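Local coordinates for protein acetyltransferase (Agrobacterium tumefaciens, PDB 2DXQ) that probably transfers an acetyl group from acetyl-coenzyme A to an acceptor molecule, at residues K61-A66 and V88-R93; Y81-N86 and K117-T122. All blocks are in the same frame, centred on the assembly; numbering follows the deposited sequence.

Contact 1: K61-A66 and V88-R93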
loop_
_atom_site.group_PDB
_atom_site.type_symbol
_atom_site.label_atom_id
_atom_site.label_comp_id
_atom_site.label_asym_id
_atom_site.label_seq_id
_atom_site.Cartn_x
_atom_site.Cartn_y
_atom_site.Cartn_z
ATOM N N LYS A 61 -6.336 16.047 -22.040
ATOM C CA LYS A 61 -4.979 15.636 -21.659
ATOM C C LYS A 61 -4.885 15.361 -20.158
ATOM O O LYS A 61 -5.271 16.220 -19.352
ATOM C CB LYS A 61 -3.944 16.698 -22.030
ATOM C CG LYS A 61 -2.506 16.217 -21.825
ATOM C CD LYS A 61 -1.495 17.344 -21.919
ATOM C CE LYS A 61 -0.091 16.771 -21.965
ATOM N NZ LYS A 61 0.865 17.642 -21.224
ATOM N N PRO A 62 -4.376 14.173 -19.767
ATOM C CA PRO A 62 -4.086 13.968 -18.351
ATOM C C PRO A 62 -3.078 15.000 -17.830
ATOM O O PRO A 62 -1.993 15.172 -18.409
ATOM C CB PRO A 62 -3.488 12.542 -18.310
ATOM C CG PRO A 62 -4.071 11.875 -19.521
ATOM C CD PRO A 62 -4.101 12.958 -20.568
ATOM N N VAL A 63 -3.449 15.692 -16.757
ATOM C CA VAL A 63 -2.595 16.719 -16.159
ATOM C C VAL A 63 -2.258 16.436 -14.695
ATOM O O VAL A 63 -1.421 17.116 -14.110
ATOM C CB VAL A 63 -3.209 18.135 -16.287
ATOM C CG1 VAL A 63 -3.178 18.608 -17.743
ATOM C CG2 VAL A 63 -4.650 18.160 -15.765
ATOM N N ALA A 64 -2.950 15.466 -14.100
ATOM C CA ALA A 64 -2.581 14.960 -12.764
ATOM C C ALA A 64 -3.042 13.531 -12.643
ATOM O O ALA A 64 -3.957 13.104 -13.355
ATOM C CB ALA A 64 -3.195 15.796 -11.642
ATOM N N THR A 65 -2.433 12.799 -11.723
ATOM C CA THR A 65 -2.837 11.415 -11.492
ATOM C C THR A 65 -2.541 11.015 -10.055
ATOM O O THR A 65 -1.690 11.617 -9.389
ATOM C CB THR A 65 -2.135 10.440 -12.487
ATOM O OG1 THR A 65 -2.638 9.103 -12.311
ATOM C CG2 THR A 65 -0.650 10.423 -12.277
ATOM N N ALA A 66 -3.303 10.034 -9.577
ATOM C CA ALA A 66 -3.041 9.356 -8.300
ATOM C C ALA A 66 -3.594 7.950 -8.446
ATOM O O ALA A 66 -4.647 7.756 -9.076
ATOM C CB ALA A 66 -3.747 10.077 -7.167
ATOM N N VAL A 88 1.162 12.665 -9.167
ATOM C CA VAL A 88 1.949 13.635 -9.910
ATOM C C VAL A 88 1.112 14.741 -10.488
ATOM O O VAL A 88 -0.024 14.526 -10.904
ATOM C CB VAL A 88 2.923 12.987 -10.965
ATOM C CG1 VAL A 88 2.347 11.798 -11.650
ATOM C CG2 VAL A 88 3.492 13.998 -11.964
ATOM N N THR A 89 1.710 15.928 -10.457
ATOM C CA THR A 89 1.182 17.120 -11.053
ATOM C C THR A 89 2.308 17.759 -11.865
ATOM O O THR A 89 3.453 17.318 -11.839
ATOM C CB THR A 89 0.745 18.140 -9.966
ATOM O OG1 THR A 89 1.865 18.490 -9.124
ATOM C CG2 THR A 89 -0.343 17.570 -9.106
ATOM N N LEU A 90 1.988 18.849 -12.531
ATOM C CA LEU A 90 2.935 19.464 -13.440
ATOM C C LEU A 90 3.464 20.785 -12.916
ATOM O O LEU A 90 2.669 21.566 -12.352
ATOM C CB LEU A 90 2.241 19.680 -14.766
ATOM C CG LEU A 90 1.749 18.397 -15.454
ATOM C CD1 LEU A 90 0.994 18.737 -16.731
ATOM C CD2 LEU A 90 2.896 17.451 -15.755
ATOM N N GLU A 91 4.775 21.036 -13.123
ATOM C CA GLU A 91 5.383 22.390 -12.928
ATOM C C GLU A 91 4.248 23.349 -13.271
ATOM O O GLU A 91 4.059 24.375 -12.587
ATOM C CB GLU A 91 6.625 22.596 -13.784
ATOM N N ALA A 92 3.521 23.114 -14.366
ATOM C CA ALA A 92 3.419 24.032 -15.507
ATOM C C ALA A 92 1.908 24.257 -15.226
ATOM O O ALA A 92 1.238 25.133 -15.811
ATOM C CB ALA A 92 3.574 23.351 -16.828
ATOM N N ARG A 93 1.391 23.438 -14.296
ATOM C CA ARG A 93 0.043 23.599 -13.705
ATOM C C ARG A 93 0.044 23.748 -12.172
ATOM O O ARG A 93 -0.970 23.497 -11.508
ATOM C CB ARG A 93 -0.888 22.456 -14.128
ATOM C CG ARG A 93 -1.148 22.356 -15.628
ATOM C CD ARG A 93 -1.908 23.592 -16.200
ATOM N NE ARG A 93 -2.237 23.390 -17.612
ATOM C CZ ARG A 93 -1.407 23.591 -18.637
ATOM N NH1 ARG A 93 -0.167 24.044 -18.445
ATOM N NH2 ARG A 93 -1.817 23.343 -19.869
HETATM O O HOH W 1 -0.890 19.410 -12.375
#

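Contact 2: Y81-N86 and K117-T122. With PO4 (phosphate ion), chain D.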
loop_
_atom_site.group_PDB
_atom_site.type_symbol
_atom_site.label_atom_id
_atom_site.label_comp_id
_atom_site.label_asym_id
_atom_site.label_seq_id
_atom_site.Cartn_x
_atom_site.Cartn_y
_atom_site.Cartn_z
ATOM N N TYR A 81 -8.549 -1.236 3.972
ATOM C CA TYR A 81 -7.808 0.011 4.101
ATOM C C TYR A 81 -7.224 0.323 2.736
ATOM O O TYR A 81 -7.236 -0.521 1.824
ATOM C CB TYR A 81 -6.710 -0.068 5.181
ATOM C CG TYR A 81 -5.774 -1.225 4.968
ATOM C CD1 TYR A 81 -6.003 -2.447 5.603
ATOM C CD2 TYR A 81 -4.661 -1.102 4.142
ATOM C CE1 TYR A 81 -5.159 -3.531 5.395
ATOM C CE2 TYR A 81 -3.810 -2.182 3.914
ATOM C CZ TYR A 81 -4.066 -3.393 4.549
ATOM O OH TYR A 81 -3.215 -4.450 4.350
ATOM N N ALA A 82 -6.681 1.523 2.581
ATOM C CA ALA A 82 -6.201 1.913 1.267
ATOM C C ALA A 82 -4.880 2.644 1.348
ATOM O O ALA A 82 -4.569 3.257 2.374
ATOM C CB ALA A 82 -7.234 2.797 0.575
ATOM N N PHE A 83 -4.119 2.571 0.258
ATOM C CA PHE A 83 -2.957 3.436 0.050
ATOM C C PHE A 83 -3.198 4.292 -1.178
ATOM O O PHE A 83 -3.916 3.885 -2.116
ATOM C CB PHE A 83 -1.716 2.611 -0.250
ATOM C CG PHE A 83 -1.264 1.744 0.886
ATOM C CD1 PHE A 83 -0.424 2.252 1.862
ATOM C CD2 PHE A 83 -1.664 0.418 0.955
ATOM C CE1 PHE A 83 0.005 1.445 2.918
ATOM C CE2 PHE A 83 -1.227 -0.406 1.997
ATOM C CZ PHE A 83 -0.390 0.112 2.978
ATOM N N ILE A 84 -2.554 5.448 -1.204
ATOM C CA ILE A 84 -2.501 6.255 -2.431
ATOM C C ILE A 84 -1.055 6.395 -2.881
ATOM O O ILE A 84 -0.171 6.703 -2.064
ATOM C CB ILE A 84 -3.193 7.625 -2.246
ATOM C CG1 ILE A 84 -4.710 7.412 -2.106
ATOM C CG2 ILE A 84 -2.903 8.556 -3.441
ATOM C CD1 ILE A 84 -5.478 8.688 -1.792
ATOM N N GLU A 85 -0.812 6.135 -4.164
ATOM C CA GLU A 85 0.547 6.106 -4.695
ATOM C C GLU A 85 0.677 6.853 -6.013
ATOM O O GLU A 85 -0.315 7.173 -6.661
ATOM C CB GLU A 85 1.003 4.654 -4.897
ATOM C CG GLU A 85 1.760 4.080 -3.677
ATOM C CD GLU A 85 3.074 4.799 -3.435
ATOM O OE1 GLU A 85 3.513 5.564 -4.329
ATOM O OE2 GLU A 85 3.663 4.630 -2.344
ATOM N N ASN A 86 1.924 7.128 -6.381
ATOM C CA ASN A 86 2.283 7.753 -7.652
ATOM C C ASN A 86 1.448 8.976 -8.002
ATOM O O ASN A 86 0.841 9.073 -9.079
ATOM C CB ASN A 86 2.334 6.737 -8.779
ATOM C CG ASN A 86 3.446 5.726 -8.575
ATOM O OD1 ASN A 86 4.526 6.070 -8.073
ATOM N ND2 ASN A 86 3.186 4.485 -8.936
ATOM N N LYS A 117 -9.243 3.685 6.839
ATOM C CA LYS A 117 -8.148 4.634 6.748
ATOM C C LYS A 117 -7.578 4.639 5.333
ATOM O O LYS A 117 -7.735 3.668 4.575
ATOM C CB LYS A 117 -7.044 4.302 7.758
ATOM C CG LYS A 117 -6.295 3.025 7.435
ATOM C CD LYS A 117 -5.189 2.731 8.458
ATOM C CE LYS A 117 -4.701 1.305 8.267
ATOM N NZ LYS A 117 -3.521 1.000 9.146
ATOM N N VAL A 118 -6.957 5.750 4.974
ATOM C CA VAL A 118 -6.204 5.858 3.730
ATOM C C VAL A 118 -4.800 6.334 4.102
ATOM O O VAL A 118 -4.667 7.307 4.826
ATOM C CB VAL A 118 -6.870 6.849 2.741
ATOM C CG1 VAL A 118 -6.075 6.904 1.427
ATOM C CG2 VAL A 118 -8.309 6.415 2.454
HETATM N N MSE A 119 -3.774 5.660 3.585
HETATM C CA MSE A 119 -2.385 5.981 3.934
HETATM C C MSE A 119 -1.590 6.433 2.717
HETATM O O MSE A 119 -1.893 6.054 1.585
HETATM C CB MSE A 119 -1.710 4.748 4.547
HETATM C CG MSE A 119 -2.284 4.380 5.901
HETATM SE SE MSE A 119 -1.618 2.622 6.446
HETATM C CE MSE A 119 -2.660 1.561 5.228
ATOM N N LEU A 120 -0.529 7.193 2.959
ATOM C CA LEU A 120 0.326 7.644 1.883
ATOM C C LEU A 120 1.713 7.866 2.444
ATOM O O LEU A 120 1.844 8.387 3.541
ATOM C CB LEU A 120 -0.230 8.944 1.279
ATOM C CG LEU A 120 0.589 9.543 0.137
ATOM C CD1 LEU A 120 -0.320 10.160 -0.923
ATOM C CD2 LEU A 120 1.582 10.568 0.674
ATOM N N LEU A 121 2.730 7.455 1.683
ATOM C CA LEU A 121 4.121 7.654 2.042
ATOM C C LEU A 121 4.804 8.483 0.978
ATOM O O LEU A 121 4.700 8.187 -0.215
ATOM C CB LEU A 121 4.852 6.305 2.160
ATOM C CG LEU A 121 4.607 5.522 3.442
ATOM C CD1 LEU A 121 5.683 4.439 3.598
ATOM C CD2 LEU A 121 4.654 6.459 4.629
ATOM N N THR A 122 5.492 9.535 1.401
ATOM C CA THR A 122 6.202 10.353 0.442
ATOM C C THR A 122 7.673 10.501 0.841
ATOM O O THR A 122 8.018 10.489 2.012
ATOM C CB THR A 122 5.495 11.706 0.189
ATOM O OG1 THR A 122 6.143 12.388 -0.895
ATOM C CG2 THR A 122 5.501 12.589 1.431
HETATM P P PO4 D . -4.609 1.231 12.668
HETATM O O1 PO4 D . -5.784 0.341 12.400
HETATM O O2 PO4 D . -5.046 2.493 13.344
HETATM O O3 PO4 D . -3.592 0.510 13.532
HETATM O O4 PO4 D . -3.936 1.603 11.376
HETATM O O HOH W 2 2.017 5.771 -0.466
HETATM O O HOH W 3 5.759 6.184 -1.912
#

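Contact 1: K61-A66 and V88-R93
Thr65 and Val88 form an antiparallel hydrogen-bonded pair, and their side chains meet on the same face of the sheet. Thr65 N donates to Val88 O in the plane of that carbonyl, while Val88 N returns a bond to Thr65 O. Methyl meets methyl at a tight 3.4 Å between Thr65 CG2 and Val88 CG1. Thr65 holds OG1 anti to its backbone N (chi1 -175°), where it bonds to Phe54 O in the adjoining strand, and this leaves CG2 between N and the carbonyl carbon, pressed against Val88. The chi1 of Val88 is rotated to 37°, short of the staggered position, which suggests some strain at this methyl pair. One residue earlier, Ala64 CA lies 3.2 Å from the same Val88 O, a CA-H...O contact. Val63 and Ala64 both face Ala56 in a classic beta bulge. Beyond the bridge the segments separate and a water takes over, donating to Val63 O and accepting from Leu90 N, at 2.9 Å each. Leu90 comes alongside the same carbonyl, its CG 3.7 Å from Val63 O and its CD1 4.3 Å from Val63 CB. Thus two direct bonds fix the end of strand 81-88, whereas the start of the following loop is held by one water and apolar contact, with the Val63 carbonyl hydrated beside a leucine side chain.

Contact 2: Y81-N86 and K117-T122
The Phe83 ring carries the methyl of Met119, a selenomethionine, over one face: CE stands 3.8 Å from the ring centroid, displaced toward the rim atoms CE1 and CZ. The bend at chi3 (-73°) puts CE there, while SE lies farther off and oblique to the ring, completing a Met-aromatic contact. The same methyl reaches Tyr81 CD2 at 3.5 Å, approaching that ring obliquely, and Phe83 CE2 sits at the tyrosine edge, in plane. Phe83 also stacks with Phe83 of the second subunit. Lys117 runs extended beyond CG, packing CG against Tyr81 CB at 3.8 Å. Its amino group is directed to a phosphate, probably from the crystallisation liquor, that is also bound by Arg148 of the second subunit; the modelled NZ-O4 separation is doubtfully short.

On the face bearing Ala82 and Val118, Ile84 CD1 meets Val118 CG1 at 3.7 Å, and Ile84 CG2 meets Leu120 CD1 at 3.9 Å; helix 98-112 covers Ala82, Ile84 and Val118, while Leu120 packs on Tyr133 of helix 127-135. Between the backbones, Ala82 N bonds to Lys117 O, Met119 N to Ala82 O, and Ile84 N to Met119 O, the last nearly straight onto the carbonyl (174° at the oxygen). There the direct bonding stops. One water links Ile84 O to Leu121 N, and another joins Glu85 OE2 to Leu121 O. These parallel strands, joined through helix 98-112 as a beta-alpha-beta unit and bridged by waters where the direct bonds end, are consistent with the V-shaped splay of the GNAT fold, where relatives bind acetyl-coenzyme A.

The centres of contacts 1 and 2 are about 18 Å apart, on opposite sides of the chain's centre, yet they share one sheet. Their segments alternate along the chain: 61-66, 81-86, 88-93, then 117-122. Strand 81-88 serves both, pairing antiparallel with strand 61-71 in contact 1 and parallel with strand 117-122 in contact 2. They touch where Thr65 CG2 lies 3.8 Å from Asn86 O and Ala66 CB 4.1 Å from Ile84 CG2. Contact 1 leads into the loop before helix 98-112, the region that binds the coenzyme A pyrophosphate in GNAT relatives, whereas contact 2 reaches the subunit interface, where the sheet continues into the second chain.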